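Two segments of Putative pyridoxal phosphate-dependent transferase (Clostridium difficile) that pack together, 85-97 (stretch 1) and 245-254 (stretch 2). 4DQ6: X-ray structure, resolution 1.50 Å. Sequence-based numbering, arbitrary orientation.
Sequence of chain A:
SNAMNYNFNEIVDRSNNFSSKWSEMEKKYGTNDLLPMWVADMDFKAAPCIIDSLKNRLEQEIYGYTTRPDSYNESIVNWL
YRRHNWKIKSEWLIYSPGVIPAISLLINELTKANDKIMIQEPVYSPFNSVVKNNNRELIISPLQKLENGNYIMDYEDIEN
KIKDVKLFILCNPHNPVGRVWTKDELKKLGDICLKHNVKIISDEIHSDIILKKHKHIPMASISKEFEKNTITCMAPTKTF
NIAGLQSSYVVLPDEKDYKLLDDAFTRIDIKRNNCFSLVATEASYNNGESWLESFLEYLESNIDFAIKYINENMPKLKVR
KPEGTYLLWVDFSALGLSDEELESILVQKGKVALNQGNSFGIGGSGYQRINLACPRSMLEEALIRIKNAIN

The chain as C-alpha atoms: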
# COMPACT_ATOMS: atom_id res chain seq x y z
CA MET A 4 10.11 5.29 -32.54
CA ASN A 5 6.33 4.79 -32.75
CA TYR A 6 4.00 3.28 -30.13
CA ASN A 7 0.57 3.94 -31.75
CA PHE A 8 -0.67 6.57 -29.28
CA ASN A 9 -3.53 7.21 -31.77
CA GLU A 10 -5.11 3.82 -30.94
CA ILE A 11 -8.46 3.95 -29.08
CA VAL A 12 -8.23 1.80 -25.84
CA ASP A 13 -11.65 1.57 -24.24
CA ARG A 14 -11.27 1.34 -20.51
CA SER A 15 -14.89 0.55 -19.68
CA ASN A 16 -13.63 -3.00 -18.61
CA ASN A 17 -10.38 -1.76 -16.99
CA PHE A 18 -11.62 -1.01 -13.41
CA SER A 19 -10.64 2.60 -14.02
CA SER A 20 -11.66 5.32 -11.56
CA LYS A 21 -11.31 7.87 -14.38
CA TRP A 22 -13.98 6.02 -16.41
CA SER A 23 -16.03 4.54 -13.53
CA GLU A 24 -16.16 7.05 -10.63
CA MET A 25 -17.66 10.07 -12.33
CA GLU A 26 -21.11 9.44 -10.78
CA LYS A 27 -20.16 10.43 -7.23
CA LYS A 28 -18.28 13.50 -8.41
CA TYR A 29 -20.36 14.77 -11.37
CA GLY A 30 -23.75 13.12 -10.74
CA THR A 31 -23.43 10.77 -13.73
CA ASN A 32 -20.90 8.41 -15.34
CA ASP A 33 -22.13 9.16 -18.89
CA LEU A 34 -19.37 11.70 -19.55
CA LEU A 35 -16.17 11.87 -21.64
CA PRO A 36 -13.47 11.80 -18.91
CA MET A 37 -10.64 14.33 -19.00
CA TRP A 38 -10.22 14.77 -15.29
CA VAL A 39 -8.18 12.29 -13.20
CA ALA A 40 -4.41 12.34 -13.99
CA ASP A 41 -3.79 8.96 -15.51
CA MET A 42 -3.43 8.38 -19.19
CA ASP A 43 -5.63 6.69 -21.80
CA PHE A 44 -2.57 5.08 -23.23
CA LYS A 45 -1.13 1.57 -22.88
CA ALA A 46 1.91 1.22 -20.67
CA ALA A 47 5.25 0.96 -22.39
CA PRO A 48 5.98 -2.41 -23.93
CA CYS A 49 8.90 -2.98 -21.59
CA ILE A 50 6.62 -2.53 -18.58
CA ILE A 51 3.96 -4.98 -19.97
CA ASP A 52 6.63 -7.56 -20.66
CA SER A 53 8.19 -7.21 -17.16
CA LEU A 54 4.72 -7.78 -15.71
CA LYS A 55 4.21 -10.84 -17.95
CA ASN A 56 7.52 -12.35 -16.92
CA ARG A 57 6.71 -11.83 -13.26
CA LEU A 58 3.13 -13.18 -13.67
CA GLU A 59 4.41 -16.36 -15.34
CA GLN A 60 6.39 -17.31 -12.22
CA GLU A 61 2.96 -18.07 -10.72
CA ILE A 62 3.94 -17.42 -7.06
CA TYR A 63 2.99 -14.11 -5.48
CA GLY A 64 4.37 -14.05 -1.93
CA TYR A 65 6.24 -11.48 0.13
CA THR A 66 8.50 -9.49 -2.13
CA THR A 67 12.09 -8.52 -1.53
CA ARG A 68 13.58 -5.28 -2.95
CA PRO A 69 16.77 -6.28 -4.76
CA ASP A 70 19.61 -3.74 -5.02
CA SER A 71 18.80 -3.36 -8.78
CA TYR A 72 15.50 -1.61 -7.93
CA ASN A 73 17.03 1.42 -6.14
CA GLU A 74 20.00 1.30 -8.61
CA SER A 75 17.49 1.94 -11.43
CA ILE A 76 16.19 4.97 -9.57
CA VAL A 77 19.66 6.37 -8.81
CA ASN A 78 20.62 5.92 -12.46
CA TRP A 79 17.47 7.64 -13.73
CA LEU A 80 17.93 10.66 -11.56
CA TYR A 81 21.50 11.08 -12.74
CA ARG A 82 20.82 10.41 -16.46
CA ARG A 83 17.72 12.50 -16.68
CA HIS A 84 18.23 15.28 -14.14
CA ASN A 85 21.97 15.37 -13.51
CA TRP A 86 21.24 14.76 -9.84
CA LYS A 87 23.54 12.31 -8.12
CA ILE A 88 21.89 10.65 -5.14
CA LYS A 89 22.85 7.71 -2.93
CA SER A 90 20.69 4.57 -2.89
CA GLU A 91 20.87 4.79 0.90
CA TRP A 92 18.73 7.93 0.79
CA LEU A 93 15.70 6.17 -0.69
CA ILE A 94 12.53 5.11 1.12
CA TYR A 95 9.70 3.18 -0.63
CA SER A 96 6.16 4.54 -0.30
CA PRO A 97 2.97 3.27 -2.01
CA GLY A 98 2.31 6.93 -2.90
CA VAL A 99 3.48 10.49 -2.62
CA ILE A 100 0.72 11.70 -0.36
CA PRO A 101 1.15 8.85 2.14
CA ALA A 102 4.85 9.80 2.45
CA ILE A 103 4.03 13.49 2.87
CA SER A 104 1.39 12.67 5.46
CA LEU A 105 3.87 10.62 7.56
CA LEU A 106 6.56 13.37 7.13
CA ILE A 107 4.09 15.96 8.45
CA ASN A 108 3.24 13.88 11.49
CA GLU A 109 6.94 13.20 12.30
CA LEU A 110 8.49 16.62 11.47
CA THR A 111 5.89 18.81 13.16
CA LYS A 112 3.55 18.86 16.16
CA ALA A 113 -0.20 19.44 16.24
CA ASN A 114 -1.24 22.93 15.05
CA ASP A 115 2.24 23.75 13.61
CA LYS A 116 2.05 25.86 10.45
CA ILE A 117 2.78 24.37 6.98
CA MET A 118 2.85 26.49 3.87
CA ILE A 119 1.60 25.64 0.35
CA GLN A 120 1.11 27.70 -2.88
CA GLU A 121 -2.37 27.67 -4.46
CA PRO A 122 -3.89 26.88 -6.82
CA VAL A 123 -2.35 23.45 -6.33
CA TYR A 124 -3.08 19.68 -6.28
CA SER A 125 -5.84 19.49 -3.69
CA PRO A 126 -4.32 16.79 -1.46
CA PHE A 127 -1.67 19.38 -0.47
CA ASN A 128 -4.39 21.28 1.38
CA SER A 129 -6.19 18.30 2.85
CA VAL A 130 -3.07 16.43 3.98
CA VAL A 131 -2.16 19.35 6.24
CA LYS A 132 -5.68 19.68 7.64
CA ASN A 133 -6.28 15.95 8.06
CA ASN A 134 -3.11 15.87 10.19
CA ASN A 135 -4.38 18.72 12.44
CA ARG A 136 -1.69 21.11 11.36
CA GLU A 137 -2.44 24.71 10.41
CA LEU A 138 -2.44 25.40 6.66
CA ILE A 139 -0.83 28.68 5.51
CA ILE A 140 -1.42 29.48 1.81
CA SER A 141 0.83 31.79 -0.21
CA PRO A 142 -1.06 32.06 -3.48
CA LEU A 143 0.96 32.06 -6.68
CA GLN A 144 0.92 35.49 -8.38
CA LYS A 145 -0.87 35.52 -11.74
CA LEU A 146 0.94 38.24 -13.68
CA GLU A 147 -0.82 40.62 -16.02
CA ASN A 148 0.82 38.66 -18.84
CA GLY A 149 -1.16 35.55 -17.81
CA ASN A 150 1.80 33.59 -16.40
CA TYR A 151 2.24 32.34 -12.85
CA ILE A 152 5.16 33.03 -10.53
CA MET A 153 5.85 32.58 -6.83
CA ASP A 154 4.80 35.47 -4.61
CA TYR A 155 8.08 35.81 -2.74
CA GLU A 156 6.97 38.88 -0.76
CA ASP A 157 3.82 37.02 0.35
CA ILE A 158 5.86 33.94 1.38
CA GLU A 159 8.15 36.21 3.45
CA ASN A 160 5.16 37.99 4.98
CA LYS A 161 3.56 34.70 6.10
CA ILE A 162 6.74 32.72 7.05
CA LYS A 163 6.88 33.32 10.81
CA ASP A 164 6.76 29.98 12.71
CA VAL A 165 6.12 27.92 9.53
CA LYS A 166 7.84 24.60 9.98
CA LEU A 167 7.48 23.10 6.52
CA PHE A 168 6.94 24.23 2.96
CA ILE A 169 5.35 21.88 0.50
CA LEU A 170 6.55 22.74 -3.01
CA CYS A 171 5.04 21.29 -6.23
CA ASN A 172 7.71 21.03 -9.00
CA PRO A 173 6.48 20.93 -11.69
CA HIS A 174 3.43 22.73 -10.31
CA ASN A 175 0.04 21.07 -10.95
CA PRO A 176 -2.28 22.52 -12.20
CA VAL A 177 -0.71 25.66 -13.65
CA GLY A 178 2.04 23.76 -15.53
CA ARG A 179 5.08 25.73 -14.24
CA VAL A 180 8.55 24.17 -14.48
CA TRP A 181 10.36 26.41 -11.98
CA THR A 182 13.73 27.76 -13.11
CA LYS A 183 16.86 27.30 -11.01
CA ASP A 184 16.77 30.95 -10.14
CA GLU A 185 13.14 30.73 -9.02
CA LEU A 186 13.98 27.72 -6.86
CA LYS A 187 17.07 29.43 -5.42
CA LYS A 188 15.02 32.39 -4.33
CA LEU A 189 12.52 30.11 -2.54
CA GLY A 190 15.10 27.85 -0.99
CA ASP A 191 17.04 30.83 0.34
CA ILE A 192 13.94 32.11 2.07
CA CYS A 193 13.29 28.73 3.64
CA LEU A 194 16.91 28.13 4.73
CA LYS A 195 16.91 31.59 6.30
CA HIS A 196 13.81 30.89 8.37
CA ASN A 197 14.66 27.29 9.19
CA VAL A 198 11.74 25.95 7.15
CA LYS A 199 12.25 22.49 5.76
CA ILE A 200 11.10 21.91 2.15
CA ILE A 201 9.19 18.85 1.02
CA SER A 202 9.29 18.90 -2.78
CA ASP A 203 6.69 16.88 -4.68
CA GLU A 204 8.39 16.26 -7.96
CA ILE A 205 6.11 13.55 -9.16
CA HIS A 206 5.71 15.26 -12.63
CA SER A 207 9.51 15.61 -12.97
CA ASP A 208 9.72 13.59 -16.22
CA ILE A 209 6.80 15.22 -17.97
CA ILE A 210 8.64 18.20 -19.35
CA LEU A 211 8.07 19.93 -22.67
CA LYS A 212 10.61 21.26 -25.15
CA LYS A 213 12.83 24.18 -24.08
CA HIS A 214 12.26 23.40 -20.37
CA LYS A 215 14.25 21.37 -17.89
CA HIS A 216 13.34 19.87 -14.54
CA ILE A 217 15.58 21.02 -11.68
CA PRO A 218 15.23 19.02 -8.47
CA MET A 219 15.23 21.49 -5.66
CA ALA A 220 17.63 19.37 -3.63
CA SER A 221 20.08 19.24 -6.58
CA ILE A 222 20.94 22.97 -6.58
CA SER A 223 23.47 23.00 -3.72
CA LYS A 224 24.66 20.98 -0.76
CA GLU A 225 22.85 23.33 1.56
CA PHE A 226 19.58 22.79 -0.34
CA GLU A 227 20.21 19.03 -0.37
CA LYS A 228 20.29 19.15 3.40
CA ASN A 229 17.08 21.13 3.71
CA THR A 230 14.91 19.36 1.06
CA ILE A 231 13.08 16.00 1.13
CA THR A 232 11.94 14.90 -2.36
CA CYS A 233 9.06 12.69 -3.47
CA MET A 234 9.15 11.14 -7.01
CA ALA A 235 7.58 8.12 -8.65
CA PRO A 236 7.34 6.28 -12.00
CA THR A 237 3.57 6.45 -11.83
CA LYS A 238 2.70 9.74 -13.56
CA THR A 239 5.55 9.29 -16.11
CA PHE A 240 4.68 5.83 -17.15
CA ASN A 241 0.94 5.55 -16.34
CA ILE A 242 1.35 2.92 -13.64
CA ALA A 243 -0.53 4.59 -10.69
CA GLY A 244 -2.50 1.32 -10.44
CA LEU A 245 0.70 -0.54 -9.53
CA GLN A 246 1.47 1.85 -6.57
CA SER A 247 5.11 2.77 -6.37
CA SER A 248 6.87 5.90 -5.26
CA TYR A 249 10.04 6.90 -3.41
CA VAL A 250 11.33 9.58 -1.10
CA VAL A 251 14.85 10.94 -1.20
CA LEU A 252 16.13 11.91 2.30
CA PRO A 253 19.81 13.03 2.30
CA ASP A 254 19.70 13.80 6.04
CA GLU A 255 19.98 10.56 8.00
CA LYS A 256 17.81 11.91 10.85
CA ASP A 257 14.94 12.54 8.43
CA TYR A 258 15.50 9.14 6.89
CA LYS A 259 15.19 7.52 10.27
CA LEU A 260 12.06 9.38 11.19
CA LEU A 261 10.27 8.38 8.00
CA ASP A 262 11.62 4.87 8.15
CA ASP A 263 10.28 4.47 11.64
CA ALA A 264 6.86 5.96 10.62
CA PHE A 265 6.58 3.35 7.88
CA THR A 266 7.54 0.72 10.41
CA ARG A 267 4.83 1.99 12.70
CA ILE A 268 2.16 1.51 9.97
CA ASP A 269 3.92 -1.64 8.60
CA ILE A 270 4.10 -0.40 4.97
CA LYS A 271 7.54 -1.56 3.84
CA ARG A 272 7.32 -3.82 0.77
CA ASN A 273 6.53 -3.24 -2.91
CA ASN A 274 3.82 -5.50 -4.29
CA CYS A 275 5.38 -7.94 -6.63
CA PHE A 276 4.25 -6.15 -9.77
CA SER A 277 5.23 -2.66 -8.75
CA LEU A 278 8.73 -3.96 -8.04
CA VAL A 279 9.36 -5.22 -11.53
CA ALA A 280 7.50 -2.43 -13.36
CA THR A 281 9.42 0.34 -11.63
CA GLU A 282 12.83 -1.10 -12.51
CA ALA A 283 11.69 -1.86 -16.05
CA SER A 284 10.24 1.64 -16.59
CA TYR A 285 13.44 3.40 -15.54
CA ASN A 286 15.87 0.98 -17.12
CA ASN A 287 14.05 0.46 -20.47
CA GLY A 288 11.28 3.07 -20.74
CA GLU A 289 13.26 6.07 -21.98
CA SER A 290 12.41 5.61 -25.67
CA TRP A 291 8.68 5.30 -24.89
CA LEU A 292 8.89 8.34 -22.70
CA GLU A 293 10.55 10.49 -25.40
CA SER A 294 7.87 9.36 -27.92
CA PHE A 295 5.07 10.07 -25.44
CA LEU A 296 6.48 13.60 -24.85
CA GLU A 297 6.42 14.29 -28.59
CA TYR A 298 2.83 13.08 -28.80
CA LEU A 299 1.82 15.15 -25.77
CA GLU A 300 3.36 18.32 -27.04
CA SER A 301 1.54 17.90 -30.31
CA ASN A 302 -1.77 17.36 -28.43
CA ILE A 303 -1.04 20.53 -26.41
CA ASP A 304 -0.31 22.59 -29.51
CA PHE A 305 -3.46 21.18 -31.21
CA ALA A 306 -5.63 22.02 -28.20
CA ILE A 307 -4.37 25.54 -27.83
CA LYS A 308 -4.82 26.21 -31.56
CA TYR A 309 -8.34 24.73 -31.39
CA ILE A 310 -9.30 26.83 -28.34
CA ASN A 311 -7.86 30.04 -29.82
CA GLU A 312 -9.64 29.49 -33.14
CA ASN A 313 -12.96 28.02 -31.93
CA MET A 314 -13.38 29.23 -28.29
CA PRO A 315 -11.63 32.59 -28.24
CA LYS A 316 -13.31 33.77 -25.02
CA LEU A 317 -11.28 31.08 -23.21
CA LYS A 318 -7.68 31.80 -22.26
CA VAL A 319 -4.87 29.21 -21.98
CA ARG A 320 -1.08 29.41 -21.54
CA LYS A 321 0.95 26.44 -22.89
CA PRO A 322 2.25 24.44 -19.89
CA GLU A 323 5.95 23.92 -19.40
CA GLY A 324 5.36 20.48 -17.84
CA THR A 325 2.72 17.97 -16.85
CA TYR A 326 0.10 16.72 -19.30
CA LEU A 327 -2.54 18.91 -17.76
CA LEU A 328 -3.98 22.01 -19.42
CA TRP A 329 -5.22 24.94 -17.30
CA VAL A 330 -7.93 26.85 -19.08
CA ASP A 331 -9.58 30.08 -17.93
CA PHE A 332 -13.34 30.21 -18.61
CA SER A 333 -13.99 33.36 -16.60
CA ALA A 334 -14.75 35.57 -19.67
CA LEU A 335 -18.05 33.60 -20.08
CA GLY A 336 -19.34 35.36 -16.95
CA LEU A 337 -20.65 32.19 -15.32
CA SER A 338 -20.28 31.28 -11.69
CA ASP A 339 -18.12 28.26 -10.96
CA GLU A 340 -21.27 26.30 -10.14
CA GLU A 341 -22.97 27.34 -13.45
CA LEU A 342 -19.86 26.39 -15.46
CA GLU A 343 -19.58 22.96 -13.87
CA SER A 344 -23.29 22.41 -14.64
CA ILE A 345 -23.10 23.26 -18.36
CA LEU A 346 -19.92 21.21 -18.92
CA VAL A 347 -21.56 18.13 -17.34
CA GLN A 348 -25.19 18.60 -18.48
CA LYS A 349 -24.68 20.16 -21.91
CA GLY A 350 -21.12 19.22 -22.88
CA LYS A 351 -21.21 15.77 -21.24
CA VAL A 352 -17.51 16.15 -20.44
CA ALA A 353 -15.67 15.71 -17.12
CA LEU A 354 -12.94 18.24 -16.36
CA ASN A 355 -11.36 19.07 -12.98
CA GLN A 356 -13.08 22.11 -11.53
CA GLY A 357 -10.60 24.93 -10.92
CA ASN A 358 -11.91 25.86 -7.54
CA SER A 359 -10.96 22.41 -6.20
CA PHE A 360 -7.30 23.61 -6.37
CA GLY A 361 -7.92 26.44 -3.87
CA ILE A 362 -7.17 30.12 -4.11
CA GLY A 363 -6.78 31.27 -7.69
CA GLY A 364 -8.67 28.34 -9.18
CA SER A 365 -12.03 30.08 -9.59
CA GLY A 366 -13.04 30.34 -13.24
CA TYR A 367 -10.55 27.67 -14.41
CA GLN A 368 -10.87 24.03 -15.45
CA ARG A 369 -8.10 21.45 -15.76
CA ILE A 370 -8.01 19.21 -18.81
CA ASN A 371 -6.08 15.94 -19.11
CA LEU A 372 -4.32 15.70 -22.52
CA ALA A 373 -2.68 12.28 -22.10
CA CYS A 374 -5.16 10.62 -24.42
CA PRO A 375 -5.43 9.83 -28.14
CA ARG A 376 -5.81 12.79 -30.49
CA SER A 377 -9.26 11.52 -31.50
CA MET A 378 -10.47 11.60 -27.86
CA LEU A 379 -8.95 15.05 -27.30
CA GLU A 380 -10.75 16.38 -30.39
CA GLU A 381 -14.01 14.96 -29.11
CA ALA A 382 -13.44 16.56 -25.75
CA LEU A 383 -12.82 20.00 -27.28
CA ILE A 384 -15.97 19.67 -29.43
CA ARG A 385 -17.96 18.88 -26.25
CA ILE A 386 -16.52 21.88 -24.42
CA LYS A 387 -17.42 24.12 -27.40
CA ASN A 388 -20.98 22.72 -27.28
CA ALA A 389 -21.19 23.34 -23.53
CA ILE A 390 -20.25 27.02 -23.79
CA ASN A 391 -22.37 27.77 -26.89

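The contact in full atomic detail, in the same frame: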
# COMPACT_ATOMS: atom_id res chain seq x y z
N ASN A 85 20.63 15.02 -13.97
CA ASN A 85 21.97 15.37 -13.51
C ASN A 85 22.02 15.56 -12.00
O ASN A 85 22.76 16.39 -11.48
CB ASN A 85 22.45 16.65 -14.21
CG ASN A 85 23.95 16.68 -14.38
OD1 ASN A 85 24.62 15.64 -14.65
ND2 ASN A 85 24.52 17.89 -14.26
N TRP A 86 21.29 14.72 -11.29
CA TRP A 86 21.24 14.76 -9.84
C TRP A 86 21.79 13.45 -9.34
O TRP A 86 21.18 12.38 -9.57
CB TRP A 86 19.81 14.96 -9.41
CG TRP A 86 19.65 15.07 -7.94
CD1 TRP A 86 20.58 15.51 -7.02
CD2 TRP A 86 18.46 14.78 -7.19
NE1 TRP A 86 20.05 15.47 -5.75
CE2 TRP A 86 18.76 15.07 -5.81
CE3 TRP A 86 17.19 14.33 -7.53
CZ2 TRP A 86 17.84 14.83 -4.81
CZ3 TRP A 86 16.28 14.10 -6.50
CH2 TRP A 86 16.60 14.39 -5.20
N LYS A 87 22.94 13.50 -8.70
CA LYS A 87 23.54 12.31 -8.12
C LYS A 87 23.05 12.14 -6.70
O LYS A 87 23.28 12.99 -5.83
CB LYS A 87 25.08 12.38 -8.09
CG LYS A 87 25.74 11.08 -7.55
CD LYS A 87 25.64 9.89 -8.53
CE LYS A 87 26.35 10.17 -9.87
NZ LYS A 87 26.70 9.07 -10.83
N ILE A 88 22.34 11.04 -6.47
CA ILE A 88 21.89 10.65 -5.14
C ILE A 88 22.56 9.35 -4.71
O ILE A 88 23.26 8.69 -5.51
CB ILE A 88 20.35 10.48 -5.06
CG1 ILE A 88 19.82 9.28 -5.90
CG2 ILE A 88 19.65 11.76 -5.50
CD1 ILE A 88 18.48 8.69 -5.36
N LYS A 89 22.40 9.01 -3.43
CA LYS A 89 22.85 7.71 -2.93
C LYS A 89 21.63 6.83 -2.75
O LYS A 89 20.60 7.29 -2.29
CB LYS A 89 23.56 7.88 -1.61
CG LYS A 89 24.88 8.66 -1.76
CD LYS A 89 25.55 8.86 -0.41
CE LYS A 89 26.74 9.80 -0.49
NZ LYS A 89 27.91 9.24 -1.22
N SER A 90 21.77 5.54 -3.07
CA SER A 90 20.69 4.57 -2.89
C SER A 90 20.25 4.51 -1.43
O SER A 90 19.08 4.29 -1.13
CB SER A 90 21.12 3.18 -3.34
OG SER A 90 22.27 2.69 -2.65
N GLU A 91 21.19 4.78 -0.53
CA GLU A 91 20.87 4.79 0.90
C GLU A 91 19.89 5.88 1.33
O GLU A 91 19.37 5.80 2.44
CB GLU A 91 22.16 4.96 1.73
CG GLU A 91 23.11 3.77 1.62
CD GLU A 91 24.09 3.80 0.47
OE1 GLU A 91 24.03 4.65 -0.46
OE2 GLU A 91 25.00 2.91 0.52
N TRP A 92 19.67 6.88 0.50
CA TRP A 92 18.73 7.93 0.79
C TRP A 92 17.30 7.59 0.49
O TRP A 92 16.39 8.39 0.85
CB TRP A 92 19.07 9.16 0.04
CG TRP A 92 20.43 9.74 0.31
CD1 TRP A 92 21.30 9.41 1.32
CD2 TRP A 92 21.07 10.82 -0.44
NE1 TRP A 92 22.43 10.20 1.27
CE2 TRP A 92 22.35 11.07 0.23
CE3 TRP A 92 20.70 11.62 -1.51
CZ2 TRP A 92 23.24 12.06 -0.24
CZ3 TRP A 92 21.61 12.61 -1.95
CH2 TRP A 92 22.83 12.81 -1.34
N LEU A 93 17.01 6.44 -0.15
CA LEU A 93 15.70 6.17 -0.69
C LEU A 93 14.83 5.38 0.25
O LEU A 93 15.26 4.35 0.76
CB LEU A 93 15.82 5.39 -2.00
CG LEU A 93 16.38 6.15 -3.19
CD1 LEU A 93 16.87 5.26 -4.34
CD2 LEU A 93 15.37 7.19 -3.64
N ILE A 94 13.59 5.86 0.43
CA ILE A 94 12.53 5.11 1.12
C ILE A 94 11.36 4.84 0.16
O ILE A 94 10.90 5.76 -0.53
CB ILE A 94 12.03 5.83 2.40
CG1 ILE A 94 13.20 5.85 3.35
CG2 ILE A 94 10.79 5.15 2.99
CD1 ILE A 94 12.82 6.49 4.68
N TYR A 95 10.90 3.58 0.13
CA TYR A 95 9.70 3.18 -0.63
C TYR A 95 8.45 3.78 0.03
O TYR A 95 8.31 3.70 1.26
CB TYR A 95 9.56 1.66 -0.58
CG TYR A 95 8.18 1.17 -0.96
CD1 TYR A 95 7.77 1.11 -2.32
CD2 TYR A 95 7.26 0.78 -0.00
CE1 TYR A 95 6.49 0.74 -2.66
CE2 TYR A 95 5.97 0.41 -0.35
CZ TYR A 95 5.58 0.38 -1.67
OH TYR A 95 4.28 -0.02 -2.00
N SER A 96 7.48 4.21 -0.78
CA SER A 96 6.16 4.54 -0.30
C SER A 96 5.15 4.08 -1.37
O SER A 96 5.47 4.19 -2.57
CB SER A 96 6.05 6.02 -0.04
OG SER A 96 4.74 6.39 0.39
N PRO A 97 3.96 3.64 -0.94
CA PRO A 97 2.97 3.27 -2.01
C PRO A 97 2.52 4.49 -2.80
O PRO A 97 1.93 4.37 -3.86
CB PRO A 97 1.84 2.61 -1.24
CG PRO A 97 2.02 3.06 0.12
CD PRO A 97 3.48 3.28 0.39
N LEU A 245 -0.26 0.40 -10.12
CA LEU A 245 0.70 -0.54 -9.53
C LEU A 245 1.21 -0.07 -8.18
O LEU A 245 1.66 -0.90 -7.41
CB LEU A 245 1.87 -0.84 -10.48
CG LEU A 245 1.47 -1.29 -11.88
CD1 LEU A 245 2.68 -1.66 -12.75
CD2 LEU A 245 0.55 -2.48 -11.76
N GLN A 246 1.09 1.23 -7.87
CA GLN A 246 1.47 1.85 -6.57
C GLN A 246 2.96 1.73 -6.25
O GLN A 246 3.49 0.62 -5.91
CB GLN A 246 0.62 1.29 -5.44
CG GLN A 246 -0.84 1.34 -5.78
CD GLN A 246 -1.78 0.86 -4.68
OE1 GLN A 246 -1.44 -0.03 -3.88
NE2 GLN A 246 -2.97 1.41 -4.68
N SER A 247 3.68 2.72 -6.65
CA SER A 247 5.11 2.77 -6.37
C SER A 247 5.53 4.19 -6.33
O SER A 247 5.24 4.95 -7.25
CB SER A 247 5.84 2.11 -7.54
OG SER A 247 7.28 2.24 -7.50
N SER A 248 6.28 4.59 -5.29
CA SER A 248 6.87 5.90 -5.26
C SER A 248 8.08 5.80 -4.32
O SER A 248 8.33 4.78 -3.67
CB SER A 248 5.91 6.95 -4.81
OG SER A 248 5.69 6.86 -3.43
N TYR A 249 8.87 6.86 -4.27
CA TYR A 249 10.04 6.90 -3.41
C TYR A 249 10.24 8.30 -2.86
O TYR A 249 9.78 9.27 -3.46
CB TYR A 249 11.29 6.34 -4.12
CG TYR A 249 11.60 7.00 -5.44
CD1 TYR A 249 11.04 6.48 -6.61
CD2 TYR A 249 12.45 8.13 -5.56
CE1 TYR A 249 11.30 7.02 -7.85
CE2 TYR A 249 12.71 8.67 -6.83
CZ TYR A 249 12.11 8.12 -7.95
OH TYR A 249 12.38 8.68 -9.18
N VAL A 250 10.94 8.37 -1.73
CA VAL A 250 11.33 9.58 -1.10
C VAL A 250 12.83 9.59 -1.02
O VAL A 250 13.47 8.57 -0.67
CB VAL A 250 10.69 9.57 0.29
CG1 VAL A 250 10.82 10.98 0.90
CG2 VAL A 250 9.22 9.21 0.29
N VAL A 251 13.40 10.78 -1.21
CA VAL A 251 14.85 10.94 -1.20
C VAL A 251 15.14 11.78 0.05
O VAL A 251 14.76 13.00 0.11
CB VAL A 251 15.41 11.66 -2.43
CG1 VAL A 251 16.92 11.77 -2.29
CG2 VAL A 251 14.99 10.92 -3.71
N LEU A 252 15.84 11.19 1.03
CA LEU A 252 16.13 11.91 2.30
C LEU A 252 17.66 11.88 2.56
O LEU A 252 18.20 10.95 3.13
CB LEU A 252 15.33 11.29 3.42
CG LEU A 252 13.86 11.02 3.23
CD1 LEU A 252 13.63 9.54 2.86
CD2 LEU A 252 13.09 11.40 4.48
N PRO A 253 18.35 12.94 2.12
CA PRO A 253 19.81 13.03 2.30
C PRO A 253 20.25 13.20 3.75
O PRO A 253 21.41 12.94 4.05
CB PRO A 253 20.18 14.26 1.46
CG PRO A 253 19.08 14.39 0.47
CD PRO A 253 17.85 14.02 1.25
N ASP A 254 19.37 13.66 4.62
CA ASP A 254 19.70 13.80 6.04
C ASP A 254 19.30 12.52 6.77
O ASP A 254 18.14 12.12 6.78
CB ASP A 254 19.02 15.05 6.60
CG ASP A 254 19.35 15.30 8.06
OD1 ASP A 254 19.47 14.36 8.83
OD2 ASP A 254 19.52 16.46 8.45
O HOH W 1 3.82 -1.41 -4.22
O HOH W 2 1.95 5.16 -6.39

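What sets the frame of the contact? Two antiparallel strands, 93-96 and 248-251, lie side by side and join through their backbones. Ile94 and Val250 form a reciprocal pair, Ile94 N to Val250 O and Val250 N to Ile94 O, both 2.9 Å. Beyond the strand ends, Leu252 N reaches Trp92 O at 2.9 Å. Ser96 N donates to Ser248 O at 3.1 Å; the return bond, Ser248 N to Ser96 O at 2.9 Å, is bent and weak.

Which bumps fill the hollows on the face that carries Leu93, Tyr95, Tyr249 and Val251? Leu93 rests its CD2 in the notch beside Tyr249 and Val251, 3.6 Å from Tyr249 CD2 and 3.7 Å from Val251 CG2. The other methyl of Val251 enters a pocket walled by Trp86, Ile88 and Trp92: Val251 CG1 is 3.9 Å from Trp86 CH2, 4.2 Å from Ile88 CG2 and 3.9 Å from Trp92 CE3. A compact branched side chain suits this spot, touching both sides at once.

How does Trp92 close its end? Its broad indole offers a flat floor to Pro253, whose CA sits 3.7 Å from the centroid of the five-membered ring, almost on the ring normal, a CH-pi contact. The rigid proline ring adds CG, 3.8 Å from Trp92 CE3. On the sheet face of Ile94 and Val250, the extended Ile94 side chain brings CD1 within 3.6 Å of Leu252 CD1.

What happens where the packing turns polar? The small Ser248 side chain lets OG come close enough to donate to Ser96 O at 2.8 Å, supplementing the weak backbone bond. Farther along, water fills the gaps: one molecule lies 2.7 Å from both Tyr95 OH and Gln246 O, and another donates to Pro97 O at 2.7 Å and accepts a weak bond from Ser247 N at 3.0 Å. Altogether 755 Å² is buried.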